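Local structure of serine-pyruvate aminotransferase (agxt) (Sulfolobus solfataricus, 3ZRP) at the interface of chains A and B. The protein catalyses pyridoxal 5'-phosphate-dependent transfer of an amino group from serine to pyruvate, as a class-V aminotransferase of a thermophilic archaeon. Numbering follows the deposited sequence. Chains: chain A/B, Serine-pyruvate aminotransferase (agxt).

The interface of chains A and B. Residues chain A 11-13, 15, 18; chain B 24-27, 247.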
# COMPACT_ATOMS: atom_id res chain seq x y z
N THR A 11 13.99 1.67 -12.02
CA THR A 11 13.86 3.01 -11.46
C THR A 11 13.30 4.00 -12.50
O THR A 11 12.74 5.03 -12.14
CB THR A 11 15.18 3.53 -10.83
OG1 THR A 11 16.17 3.68 -11.85
CG2 THR A 11 15.68 2.56 -9.75
N THR A 12 13.44 3.67 -13.79
CA THR A 12 12.89 4.48 -14.88
C THR A 12 11.51 3.99 -15.32
O THR A 12 11.34 2.85 -15.77
CB THR A 12 13.85 4.59 -16.09
OG1 THR A 12 15.04 5.27 -15.68
CG2 THR A 12 13.20 5.37 -17.25
N ILE A 13 10.53 4.88 -15.18
CA ILE A 13 9.14 4.62 -15.53
C ILE A 13 8.81 5.51 -16.73
O ILE A 13 9.16 6.69 -16.73
CB ILE A 13 8.19 4.94 -14.32
CG1 ILE A 13 8.54 4.06 -13.11
CG2 ILE A 13 6.71 4.81 -14.72
CD1 ILE A 13 7.75 4.37 -11.84
N GLU A 15 7.24 8.13 -19.06
CA GLU A 15 6.66 9.44 -18.71
C GLU A 15 5.15 9.44 -18.79
O GLU A 15 4.49 10.02 -17.92
CB GLU A 15 7.25 10.56 -19.58
CG GLU A 15 8.29 11.44 -18.88
CD GLU A 15 9.34 10.62 -18.15
OE1 GLU A 15 9.74 9.56 -18.68
OE2 GLU A 15 9.76 11.04 -17.05
N LEU A 18 3.79 7.95 -15.48
CA LEU A 18 3.86 8.87 -14.33
C LEU A 18 2.88 10.03 -14.43
O LEU A 18 2.27 10.42 -13.43
CB LEU A 18 5.27 9.43 -14.15
CG LEU A 18 6.36 8.47 -13.68
CD1 LEU A 18 7.69 9.19 -13.83
CD2 LEU A 18 6.12 8.00 -12.23
N ASN B 24 11.56 10.97 -11.80
CA ASN B 24 11.89 9.69 -12.41
C ASN B 24 13.26 9.16 -11.97
O ASN B 24 13.99 9.86 -11.25
CB ASN B 24 11.79 9.78 -13.93
CG ASN B 24 11.20 8.53 -14.55
OD1 ASN B 24 11.34 7.42 -14.02
ND2 ASN B 24 10.53 8.71 -15.68
N ASN B 25 13.58 7.93 -12.41
CA ASN B 25 14.82 7.22 -12.05
C ASN B 25 15.05 7.13 -10.54
O ASN B 25 16.17 7.29 -10.04
CB ASN B 25 16.05 7.79 -12.79
CG ASN B 25 15.70 8.35 -14.17
OD1 ASN B 25 15.89 9.54 -14.43
ND2 ASN B 25 15.18 7.50 -15.04
N VAL B 26 13.97 6.85 -9.80
CA VAL B 26 13.99 6.77 -8.35
C VAL B 26 13.40 5.44 -7.89
O VAL B 26 12.27 5.09 -8.26
CB VAL B 26 13.22 7.96 -7.69
CG1 VAL B 26 13.04 7.75 -6.19
CG2 VAL B 26 13.95 9.29 -7.94
N GLY B 27 14.17 4.70 -7.09
CA GLY B 27 13.72 3.43 -6.52
C GLY B 27 13.98 3.48 -5.03
O GLY B 27 14.47 4.50 -4.52
N HIS B 247 6.88 6.67 -5.02
CA HIS B 247 6.42 7.98 -5.47
C HIS B 247 5.34 8.61 -4.57
O HIS B 247 5.24 9.83 -4.48
CB HIS B 247 5.99 7.93 -6.94
CG HIS B 247 7.13 7.66 -7.88
ND1 HIS B 247 7.61 6.38 -8.11
CD2 HIS B 247 7.91 8.49 -8.60
CE1 HIS B 247 8.63 6.45 -8.96
NE2 HIS B 247 8.84 7.72 -9.26
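The imidazole of B:His247, near the start of helix 246-262, has the methyl CD2 of A:Leu18 over one face, 4.0 Å above the ring plane and displaced toward the rim. At the ring's tip, CE1 meets the end methyl CD1 of A:Ile13 at 3.7 Å, the two side chains pointing at each other. The second flat group is the carboxamide of B:Asn24, whose side chain crosses that of A:Leu18 obliquely; the other methyl of A:Leu18, CD1, packs 3.6 Å from the amide carbon CG of B:Asn24. The hydrogen bonds described around this amide run close to its plane. The oxygen OD1 receives the backbone N-H of A:Ile13 on a lone pair at 2.9 Å, nearly straight (175° at H), and also accepts from the backbone N of B:Asn25, which helps hold the amide's rotation from its own chain. Its nitrogen ND2 donates to the carbonyl O of A:Ile13 at 2.7 Å, so the side chain reads both polar backbone groups of one residue. ND2 further donates to the carboxylate OE2 of A:Glu15 at 2.8 Å; the acceptor is approached from above the carboxylate plane, which is turned 39° from the amide. The bend in the A:Glu15 chain (chi2 48°) helps bring the carboxylate there. An alanine at B:Asn24 would remove the whole carboxamide and would probably loosen the hold on the A:Ile13 backbone and on A:Glu15. Alongside, A:Thr11 sets its methyl CG2 3.9 Å from CA of B:Gly27. Repeated by two-fold symmetry, this patch of loop and helix residues, burying 314 Å², probably helps join the two copies as the dimer usual for class-V aminotransferases.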